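Local coordinates for protein inactive Zymogen C11 Protease (Parabacteroides distasonis, PDB 6MZO) that probably acts, once activated, as a clostripain-like cysteine peptidase of family C11, the form described here being the inactive zymogen, at residues I17-D22 and R34-G39; G27-N32 and T54-E59; F64-K67 and T72-Q75; V112-G117 and F193-I198. All blocks are in the same frame, centred on the assembly; numbering follows the deposited sequence.

How the contacts relate
All four contacts belong to one large mixed sheet and the helices packed on it. Contact 1 lies between the others: its centre is about 7 Å from that of contact 4, about 8 Å from contact 2 and about 12 Å from contact 3. Contacts 1 and 2 share helix 26-43 and alternate along the chain, whereas contacts 3 and 4 follow in series. Strands 14-19 and 109-115 are neighbours, which ties contact 1 to contact 4, while contact 3 is a hairpin at the sheet's margin, about 18 Å from contact 4 between centres. Helix 26-43 touches both hairpin and Trp114, spanning from the sheet's edge to the strand before this clan CD protein's probable histidine-glycine pair.

Contact 1. Residues I17-D22 and R34-G39; sequences IYFAGD and RAIKEG
With CG1 turned opposite its carbonyl carbon (chi1 -52°) and the chain stretched on from there (chi2 -173°), Ile17 carries its terminal methyl out from strand 14-19, and Ile36, in a similar first torsion (chi1 -72°), lowers its own from the helix. The two side chains meet tip to tip, CD1 of Ile17 lying 3.8 Å from CD1 of Ile36. The same methyl of Ile36 is shared with Phe19, which it meets at the edge of the ring and in the ring plane, with CZ of Phe19 3.8 Å from Ile36 CD1. CE2 of Phe19 is almost as close, at 4.0 Å from Ile36 CD1, so the methyl faces the border between these two ring carbons and does not sit over the aromatic face. Ile17 and Phe19, two residues apart on the strand, send their side chains to the same face of the sheet, where a single helix residue can touch both. This is the interior of a beta-alpha-beta unit: helix 26-43 crosses from strand 14-19 to the parallel strand 49-54 and lies against the sheet on the way. The backbones stay a side-chain layer apart, CA of Ile17 being 9.8 Å from CA of Ile36, and the contact is made by buried carbons, with 106 Å² of surface buried in all. Leu50 and Ile52 of strand 49-54 extend the apolar patch, and Tyr195 and Met199 touch Ile36 from helix 195-203. Tyr18, between the two strand residues, serves the other face, packing on helix 90-103 and bonding through OH to the carbonyl of Ser87.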
# COMPACT_ATOMS: atom_id res chain seq x y z
N ILE A 17 -1.14 -4.60 -13.03
CA ILE A 17 -1.92 -4.90 -11.80
C ILE A 17 -1.67 -6.37 -11.48
O ILE A 17 -2.02 -7.27 -12.28
CB ILE A 17 -3.43 -4.58 -12.01
CG1 ILE A 17 -3.65 -3.15 -12.55
CG2 ILE A 17 -4.17 -4.93 -10.65
CD1 ILE A 17 -5.18 -2.74 -12.60
N TYR A 18 -1.08 -6.60 -10.30
CA TYR A 18 -0.59 -7.91 -9.92
C TYR A 18 -1.38 -8.42 -8.73
O TYR A 18 -1.34 -7.79 -7.65
CB TYR A 18 0.90 -7.80 -9.55
CG TYR A 18 1.62 -9.08 -9.25
CD1 TYR A 18 1.53 -9.67 -8.01
CD2 TYR A 18 2.42 -9.66 -10.21
CE1 TYR A 18 2.21 -10.87 -7.69
CE2 TYR A 18 3.11 -10.82 -9.95
CZ TYR A 18 2.99 -11.44 -8.67
OH TYR A 18 3.72 -12.59 -8.40
N PHE A 19 -2.18 -9.47 -8.97
CA PHE A 19 -3.01 -10.04 -7.91
C PHE A 19 -2.32 -11.24 -7.32
O PHE A 19 -2.29 -12.31 -7.95
CB PHE A 19 -4.39 -10.45 -8.47
CG PHE A 19 -5.27 -9.30 -8.88
CD1 PHE A 19 -6.10 -8.73 -7.94
CD2 PHE A 19 -5.31 -8.79 -10.20
CE1 PHE A 19 -6.91 -7.70 -8.28
CE2 PHE A 19 -6.12 -7.75 -10.55
CZ PHE A 19 -6.95 -7.16 -9.59
N ALA A 20 -1.84 -11.09 -6.10
CA ALA A 20 -1.30 -12.23 -5.42
C ALA A 20 -2.52 -12.85 -4.75
O ALA A 20 -2.95 -12.39 -3.70
CB ALA A 20 -0.26 -11.81 -4.42
N GLY A 21 -3.13 -13.81 -5.42
CA GLY A 21 -4.34 -14.46 -4.95
C GLY A 21 -3.98 -15.86 -4.46
O GLY A 21 -3.07 -16.00 -3.65
N ASP A 22 -4.70 -16.86 -4.99
CA ASP A 22 -4.54 -18.29 -4.67
C ASP A 22 -4.77 -18.52 -3.19
O ASP A 22 -3.93 -19.09 -2.49
CB ASP A 22 -3.17 -18.83 -5.10
N ARG A 34 -13.73 -7.62 -12.89
CA ARG A 34 -14.95 -7.05 -13.43
C ARG A 34 -14.93 -5.50 -13.33
O ARG A 34 -15.32 -4.79 -14.29
CB ARG A 34 -16.18 -7.67 -12.68
CG ARG A 34 -17.53 -7.10 -13.16
CD ARG A 34 -18.02 -5.92 -12.34
NE ARG A 34 -18.58 -6.37 -11.08
CZ ARG A 34 -18.43 -5.79 -9.89
NH1 ARG A 34 -19.05 -6.34 -8.83
NH2 ARG A 34 -17.70 -4.68 -9.75
N ALA A 35 -14.51 -4.97 -12.16
CA ALA A 35 -14.48 -3.53 -11.98
C ALA A 35 -13.45 -2.87 -12.95
O ALA A 35 -13.73 -1.80 -13.48
CB ALA A 35 -14.12 -3.19 -10.51
N ILE A 36 -12.31 -3.52 -13.12
CA ILE A 36 -11.27 -3.00 -14.02
C ILE A 36 -11.81 -2.97 -15.42
O ILE A 36 -11.61 -1.95 -16.14
CB ILE A 36 -10.00 -3.89 -13.96
CG1 ILE A 36 -9.30 -3.67 -12.61
CG2 ILE A 36 -9.04 -3.63 -15.18
CD1 ILE A 36 -8.33 -4.82 -12.24
N LYS A 37 -12.45 -4.05 -15.85
CA LYS A 37 -13.01 -4.03 -17.25
C LYS A 37 -14.07 -2.94 -17.41
O LYS A 37 -14.11 -2.26 -18.45
CB LYS A 37 -13.59 -5.39 -17.59
CG LYS A 37 -12.54 -6.47 -17.72
CD LYS A 37 -13.09 -7.89 -17.41
CE LYS A 37 -13.92 -8.41 -18.45
NZ LYS A 37 -14.41 -9.86 -18.09
N GLU A 38 -14.92 -2.74 -16.40
CA GLU A 38 -15.90 -1.66 -16.52
C GLU A 38 -15.20 -0.29 -16.55
O GLU A 38 -15.67 0.65 -17.26
CB GLU A 38 -16.94 -1.68 -15.37
CG GLU A 38 -17.80 -2.94 -15.55
CD GLU A 38 -18.99 -3.00 -14.63
OE1 GLU A 38 -18.97 -2.33 -13.60
OE2 GLU A 38 -19.95 -3.70 -14.95
N GLY A 39 -14.14 -0.16 -15.78
CA GLY A 39 -13.43 1.12 -15.70
C GLY A 39 -12.75 1.44 -17.04
O GLY A 39 -12.78 2.61 -17.48

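Contact 2. Residues G27-N32 and T54-E59; sequences GYVSQN and TDKQNE
The ammonium group of Lys56 is held from two residues: NZ of Lys56 donates a hydrogen bond to OG of Ser30 at 3.0 Å, and it forms a long salt bridge to Glu59, with NZ of Lys56 3.6 Å from OE1 of Glu59. A bend in the lysine chain (chi3 -89°) swings its end toward the helix, and the hydroxyl of Ser30 is placed for it by a first torsion that keeps OG beside the backbone N (chi1 -56°). Nearer the backbone, the aliphatic part of Lys56 lies across Val29, CD of the lysine 4.1 Å from CG1 of the valine. That same valine methyl is met by Thr54, whose CG2 stands 4.0 Å from Val29 CG1, so one branch of Val29 meets both strand end and loop. The contact therefore grades from a buried apolar side, where Phe19 and Trp114 also pack on Val29, to a partly exposed charged side. Lys56 and Glu59 are the first and last residues of a type II beta turn, which brings the acid back within range of the amine. A weak hydrogen bond from Gln57 N to Ser26 OG adds a further link to the helix. What results is a loop at the carboxyl end of strand 49-54 pinned against the first turns of helix 26-43, as in alpha/beta folds, where such loops gather at that end of the parallel strands.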
# COMPACT_ATOMS: atom_id res chain seq x y z
N GLY A 27 -12.40 -15.06 -5.11
CA GLY A 27 -13.64 -14.40 -5.52
C GLY A 27 -13.47 -12.90 -5.67
O GLY A 27 -14.05 -12.24 -6.55
N TYR A 28 -12.69 -12.35 -4.76
CA TYR A 28 -12.43 -10.92 -4.81
C TYR A 28 -11.58 -10.50 -6.03
O TYR A 28 -11.69 -9.39 -6.54
CB TYR A 28 -11.74 -10.46 -3.54
CG TYR A 28 -12.70 -10.43 -2.40
CD1 TYR A 28 -13.87 -9.69 -2.48
CD2 TYR A 28 -12.49 -11.17 -1.27
CE1 TYR A 28 -14.80 -9.67 -1.44
CE2 TYR A 28 -13.40 -11.16 -0.21
CZ TYR A 28 -14.56 -10.40 -0.31
OH TYR A 28 -15.46 -10.41 0.73
N VAL A 29 -10.69 -11.40 -6.46
CA VAL A 29 -9.90 -11.10 -7.64
C VAL A 29 -10.85 -11.01 -8.82
O VAL A 29 -10.77 -10.08 -9.61
CB VAL A 29 -8.82 -12.18 -7.94
CG1 VAL A 29 -8.13 -11.87 -9.26
CG2 VAL A 29 -7.77 -12.22 -6.82
N SER A 30 -11.73 -11.99 -8.93
CA SER A 30 -12.74 -11.92 -10.02
C SER A 30 -13.61 -10.66 -9.99
O SER A 30 -13.88 -10.05 -11.07
CB SER A 30 -13.68 -13.15 -9.98
OG SER A 30 -12.95 -14.36 -10.04
N GLN A 31 -14.07 -10.26 -8.81
CA GLN A 31 -14.85 -9.00 -8.71
C GLN A 31 -14.05 -7.80 -9.13
O GLN A 31 -14.56 -6.92 -9.83
CB GLN A 31 -15.32 -8.78 -7.26
CG GLN A 31 -16.17 -7.56 -7.05
CD GLN A 31 -16.68 -7.48 -5.60
OE1 GLN A 31 -16.74 -8.49 -4.88
NE2 GLN A 31 -17.02 -6.27 -5.16
N ASN A 32 -12.77 -7.76 -8.72
CA ASN A 32 -11.92 -6.63 -9.14
C ASN A 32 -11.67 -6.65 -10.62
O ASN A 32 -11.59 -5.57 -11.23
CB ASN A 32 -10.60 -6.66 -8.39
CG ASN A 32 -10.76 -6.08 -7.02
OD1 ASN A 32 -11.44 -5.06 -6.86
ND2 ASN A 32 -10.25 -6.77 -6.03
N THR A 54 -2.71 -12.71 -12.73
CA THR A 54 -3.50 -13.35 -11.69
C THR A 54 -2.98 -14.73 -11.39
O THR A 54 -2.35 -15.40 -12.25
CB THR A 54 -4.98 -13.49 -12.08
OG1 THR A 54 -5.09 -14.37 -13.22
CG2 THR A 54 -5.65 -12.14 -12.42
N ASP A 55 -3.30 -15.20 -10.17
CA ASP A 55 -2.99 -16.59 -9.75
C ASP A 55 -4.17 -17.13 -8.94
O ASP A 55 -4.07 -17.40 -7.75
CB ASP A 55 -1.69 -16.60 -8.94
CG ASP A 55 -1.32 -17.99 -8.41
OD1 ASP A 55 -1.57 -19.01 -9.08
OD2 ASP A 55 -0.75 -18.02 -7.32
N LYS A 56 -5.29 -17.33 -9.59
CA LYS A 56 -6.47 -17.71 -8.84
C LYS A 56 -6.44 -19.18 -8.49
O LYS A 56 -5.85 -20.02 -9.19
CB LYS A 56 -7.73 -17.41 -9.64
CG LYS A 56 -7.96 -15.90 -9.86
CD LYS A 56 -9.39 -15.61 -10.24
CE LYS A 56 -9.61 -15.67 -11.74
NZ LYS A 56 -11.00 -15.28 -12.13
N GLN A 57 -7.13 -19.51 -7.41
CA GLN A 57 -7.25 -20.90 -7.06
C GLN A 57 -8.05 -21.63 -8.15
O GLN A 57 -9.00 -21.07 -8.72
CB GLN A 57 -7.88 -21.05 -5.71
CG GLN A 57 -9.29 -20.56 -5.60
CD GLN A 57 -9.90 -20.99 -4.28
OE1 GLN A 57 -9.28 -21.74 -3.54
NE2 GLN A 57 -11.11 -20.53 -3.99
N ASN A 58 -7.62 -22.85 -8.48
CA ASN A 58 -8.19 -23.63 -9.57
C ASN A 58 -8.01 -22.95 -10.91
O ASN A 58 -8.84 -23.07 -11.81
CB ASN A 58 -9.67 -23.93 -9.33
CG ASN A 58 -9.89 -24.83 -8.12
OD1 ASN A 58 -10.79 -24.59 -7.30
ND2 ASN A 58 -9.06 -25.86 -8.00
N GLU A 59 -6.90 -22.22 -11.05
CA GLU A 59 -6.57 -21.59 -12.29
C GLU A 59 -5.05 -21.51 -12.31
O GLU A 59 -4.43 -21.30 -11.25
CB GLU A 59 -7.21 -20.19 -12.37
CG GLU A 59 -7.44 -19.64 -13.73
CD GLU A 59 -8.03 -18.23 -13.66
OE1 GLU A 59 -9.27 -18.12 -13.54
OE2 GLU A 59 -7.24 -17.27 -13.69

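Contact 3. Residues F64-K67 and T72-Q75; sequences FQLK and TIRQ
Phe64 and Gln75 make an amide-aromatic stack: the carboxamide lies nearly parallel to the ring, the planes 9° apart, and NE2 of Gln75 hangs 3.6 Å above the plane of the Phe64 ring, over its centre. CG of Gln75 stands opposite the backbone N (chi1 178°), and the extended chain beyond carries the amide over the ring. Apolar packing continues beside it, for Leu66 runs alongside Gln75 with CD2 of the leucine 3.7 Å from CB of the glutamine, and the same methyl reaches Ile73, whose CG2 is 4.1 Å from Leu66 CD2. An alanine in place of Gln75 is likely to leave this face of Phe64 without its flat cover and Leu66 CD2 without CG and OE1 beside it. The backbone supplies the hydrogen bonds: Lys67 N gives one to Arg74 O at 3.0 Å, and Arg74 N returns a nearly straight one (174°) to Lys67 O at 2.8 Å. The side chains of this pair lie on the other face, where the guanidinium of Arg74 is bridged to Glu69. Such pairing of adjacent antiparallel strands is that of a beta hairpin, here forming one margin of the large sheet.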
# COMPACT_ATOMS: atom_id res chain seq x y z
N PHE A 64 -1.96 -11.25 -18.73
CA PHE A 64 -2.80 -10.96 -19.90
C PHE A 64 -2.97 -9.45 -20.02
O PHE A 64 -2.87 -8.72 -19.05
CB PHE A 64 -4.18 -11.65 -19.84
CG PHE A 64 -4.97 -11.41 -18.52
CD1 PHE A 64 -4.76 -12.25 -17.44
CD2 PHE A 64 -5.94 -10.41 -18.46
CE1 PHE A 64 -5.51 -12.10 -16.23
CE2 PHE A 64 -6.70 -10.22 -17.27
CZ PHE A 64 -6.49 -11.08 -16.17
N GLN A 65 -3.22 -9.02 -21.22
CA GLN A 65 -3.50 -7.62 -21.52
C GLN A 65 -5.02 -7.44 -21.60
O GLN A 65 -5.79 -8.34 -22.06
CB GLN A 65 -2.79 -7.26 -22.85
CG GLN A 65 -3.16 -5.79 -23.25
CD GLN A 65 -2.44 -5.35 -24.53
OE1 GLN A 65 -1.99 -6.18 -25.38
NE2 GLN A 65 -2.32 -4.03 -24.69
N LEU A 66 -5.48 -6.28 -21.16
CA LEU A 66 -6.87 -5.91 -21.39
C LEU A 66 -6.82 -4.70 -22.25
O LEU A 66 -6.12 -3.73 -21.89
CB LEU A 66 -7.59 -5.54 -20.11
CG LEU A 66 -7.83 -6.71 -19.19
CD1 LEU A 66 -8.51 -6.23 -17.87
CD2 LEU A 66 -8.70 -7.83 -19.85
N LYS A 67 -7.54 -4.69 -23.34
CA LYS A 67 -7.56 -3.51 -24.16
C LYS A 67 -8.94 -3.24 -24.71
O LYS A 67 -9.78 -4.08 -24.66
CB LYS A 67 -6.54 -3.62 -25.26
CG LYS A 67 -6.92 -4.63 -26.29
CD LYS A 67 -5.78 -4.94 -27.24
CE LYS A 67 -5.12 -3.70 -27.77
NZ LYS A 67 -4.06 -4.02 -28.75
N THR A 72 -15.75 -2.57 -27.06
CA THR A 72 -15.68 -3.57 -26.03
C THR A 72 -14.30 -3.94 -25.56
O THR A 72 -13.35 -3.52 -26.08
CB THR A 72 -16.42 -4.82 -26.57
OG1 THR A 72 -16.63 -5.76 -25.54
CG2 THR A 72 -15.63 -5.47 -27.67
N ILE A 73 -14.23 -4.74 -24.53
CA ILE A 73 -12.96 -5.18 -23.94
C ILE A 73 -12.49 -6.41 -24.72
O ILE A 73 -13.30 -7.29 -24.98
CB ILE A 73 -13.10 -5.60 -22.46
CG1 ILE A 73 -13.50 -4.43 -21.59
CG2 ILE A 73 -11.78 -6.17 -21.91
CD1 ILE A 73 -12.33 -3.47 -21.31
N ARG A 74 -11.20 -6.47 -24.99
CA ARG A 74 -10.51 -7.69 -25.52
C ARG A 74 -9.49 -8.13 -24.50
O ARG A 74 -8.64 -7.34 -24.06
CB ARG A 74 -9.85 -7.36 -26.89
CG ARG A 74 -8.81 -8.37 -27.46
CD ARG A 74 -9.43 -9.60 -28.06
NE ARG A 74 -10.37 -9.33 -29.15
CZ ARG A 74 -11.13 -10.29 -29.71
NH1 ARG A 74 -11.02 -11.55 -29.29
NH2 ARG A 74 -12.00 -9.96 -30.65
N GLN A 75 -9.62 -9.35 -24.04
CA GLN A 75 -8.59 -9.92 -23.19
C GLN A 75 -7.60 -10.71 -24.00
O GLN A 75 -8.00 -11.54 -24.84
CB GLN A 75 -9.24 -10.76 -22.10
CG GLN A 75 -8.28 -11.46 -21.17
CD GLN A 75 -8.94 -11.87 -19.82
OE1 GLN A 75 -9.88 -11.23 -19.31
NE2 GLN A 75 -8.41 -12.95 -19.24

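Contact 4. Residues V112-G117 and F193-I198; sequences VLWSHG and FPYQTI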
# COMPACT_ATOMS: atom_id res chain seq x y z
N VAL A 112 0.25 -1.72 -9.49
CA VAL A 112 -0.84 -1.95 -8.48
C VAL A 112 -0.56 -3.34 -7.92
O VAL A 112 -0.44 -4.31 -8.69
CB VAL A 112 -2.19 -1.96 -9.10
CG1 VAL A 112 -3.25 -2.26 -8.05
CG2 VAL A 112 -2.44 -0.59 -9.81
N LEU A 113 -0.40 -3.42 -6.60
CA LEU A 113 -0.11 -4.75 -5.96
C LEU A 113 -1.28 -5.03 -5.09
O LEU A 113 -1.61 -4.21 -4.20
CB LEU A 113 1.14 -4.69 -5.12
CG LEU A 113 2.42 -4.42 -5.84
CD1 LEU A 113 3.60 -4.43 -4.78
CD2 LEU A 113 2.57 -5.46 -6.90
N TRP A 114 -1.98 -6.08 -5.38
CA TRP A 114 -3.16 -6.43 -4.64
C TRP A 114 -2.85 -7.62 -3.76
O TRP A 114 -2.40 -8.68 -4.28
CB TRP A 114 -4.30 -6.81 -5.60
CG TRP A 114 -5.66 -7.03 -4.97
CD1 TRP A 114 -6.68 -6.12 -4.89
CD2 TRP A 114 -6.14 -8.24 -4.38
NE1 TRP A 114 -7.75 -6.70 -4.26
CE2 TRP A 114 -7.45 -7.98 -3.94
CE3 TRP A 114 -5.59 -9.48 -4.17
CZ2 TRP A 114 -8.21 -8.95 -3.30
CZ3 TRP A 114 -6.35 -10.46 -3.53
CH2 TRP A 114 -7.64 -10.17 -3.11
N SER A 115 -3.11 -7.46 -2.47
CA SER A 115 -2.76 -8.54 -1.53
C SER A 115 -3.50 -8.22 -0.26
O SER A 115 -3.07 -7.34 0.46
CB SER A 115 -1.25 -8.56 -1.28
OG SER A 115 -0.85 -9.67 -0.45
N HIS A 116 -4.62 -8.86 0.00
CA HIS A 116 -5.27 -8.66 1.29
C HIS A 116 -4.92 -9.75 2.32
O HIS A 116 -5.13 -10.93 2.09
CB HIS A 116 -6.77 -8.56 1.07
CG HIS A 116 -7.16 -7.36 0.26
ND1 HIS A 116 -8.46 -6.91 0.18
CD2 HIS A 116 -6.42 -6.54 -0.52
CE1 HIS A 116 -8.50 -5.84 -0.61
NE2 HIS A 116 -7.28 -5.59 -1.03
N GLY A 117 -4.37 -9.30 3.45
CA GLY A 117 -3.73 -10.13 4.46
C GLY A 117 -3.20 -9.21 5.55
O GLY A 117 -3.90 -8.28 5.97
N PHE A 193 -9.80 -1.37 -4.03
CA PHE A 193 -9.98 -0.07 -4.67
C PHE A 193 -11.13 -0.08 -5.69
O PHE A 193 -11.53 -1.13 -6.23
CB PHE A 193 -8.69 0.41 -5.37
CG PHE A 193 -7.75 1.12 -4.48
CD1 PHE A 193 -7.19 0.47 -3.41
CD2 PHE A 193 -7.44 2.47 -4.74
CE1 PHE A 193 -6.25 1.18 -2.57
CE2 PHE A 193 -6.55 3.17 -3.92
CZ PHE A 193 -5.93 2.51 -2.85
N PRO A 194 -11.69 1.11 -5.97
CA PRO A 194 -12.82 1.20 -6.92
C PRO A 194 -12.27 1.28 -8.34
O PRO A 194 -12.20 2.36 -8.96
CB PRO A 194 -13.53 2.49 -6.49
CG PRO A 194 -12.38 3.39 -5.98
CD PRO A 194 -11.51 2.35 -5.18
N TYR A 195 -11.79 0.14 -8.82
CA TYR A 195 -11.12 0.17 -10.12
C TYR A 195 -12.06 0.72 -11.14
O TYR A 195 -11.62 1.32 -12.15
CB TYR A 195 -10.61 -1.26 -10.54
CG TYR A 195 -9.49 -1.67 -9.61
CD1 TYR A 195 -8.23 -1.09 -9.76
CD2 TYR A 195 -9.72 -2.49 -8.53
CE1 TYR A 195 -7.18 -1.40 -8.88
CE2 TYR A 195 -8.67 -2.81 -7.61
CZ TYR A 195 -7.41 -2.23 -7.81
OH TYR A 195 -6.42 -2.48 -6.92
N GLN A 196 -13.38 0.55 -10.94
CA GLN A 196 -14.28 1.00 -12.02
C GLN A 196 -14.32 2.53 -12.20
O GLN A 196 -14.88 3.00 -13.22
CB GLN A 196 -15.69 0.46 -11.74
CG GLN A 196 -16.41 1.15 -10.54
CD GLN A 196 -15.96 0.71 -9.16
OE1 GLN A 196 -15.12 -0.18 -8.94
NE2 GLN A 196 -16.58 1.35 -8.14
N THR A 197 -13.67 3.27 -11.30
CA THR A 197 -13.68 4.72 -11.44
C THR A 197 -12.27 5.30 -11.57
O THR A 197 -12.14 6.51 -11.81
CB THR A 197 -14.36 5.47 -10.24
OG1 THR A 197 -13.69 5.20 -8.99
CG2 THR A 197 -15.82 5.11 -10.13
N ILE A 198 -11.22 4.52 -11.36
CA ILE A 198 -9.85 5.11 -11.35
C ILE A 198 -8.97 4.77 -12.58
O ILE A 198 -7.77 5.13 -12.61
CB ILE A 198 -9.02 4.70 -10.13
CG1 ILE A 198 -8.98 3.18 -10.00
CG2 ILE A 198 -9.77 5.30 -8.84
CD1 ILE A 198 -7.84 2.69 -8.95
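Val112 and Tyr195 form the tight part of this contact: methyl CG1 of Val112 sits 3.4 Å from OH of Tyr195 and 4.1 Å from CE1 of the same ring, meeting the phenol at its edge. The two side chains pass in opposite directions, the tyrosine reaching in from the start of helix 195-203. The side chain of Trp114 runs at about a right angle to that of Tyr195 and is looser, its CD1 4.2 Å from OH of Tyr195, which lies near the indole plane at its edge. With CG of Trp114 opposite the backbone N (chi1 -173°), the indole swings toward the tyrosine, and its NE1 is hydrogen-bonded to the carbonyl of Asn191. Within its own segment, CB of Phe193 lies 3.8 Å above one face of the Tyr195 ring, toward the rim. Toward solvent the two segments part: His116 lies with CD2 3.8 Å above the plane of Trp114 without touching the other segment, and the exposed Gly117 is poorly ordered. The Asp161 carboxylate bonds through OD2 to Tyr195 OH and Phe193 N, and through OD1 to His116 NE2. A phenylalanine in place of Tyr195 would lack the hydroxyl and is likely to leave that carboxylate with one partner fewer, and the ring less firmly fixed. His116 and Gly117 probably correspond to the histidine-glycine pair of clan CD peptidases, so this chemistry is consistent with a carboxylate, anchored by a buried phenol and a backbone amide, orienting that imidazole in the zymogen.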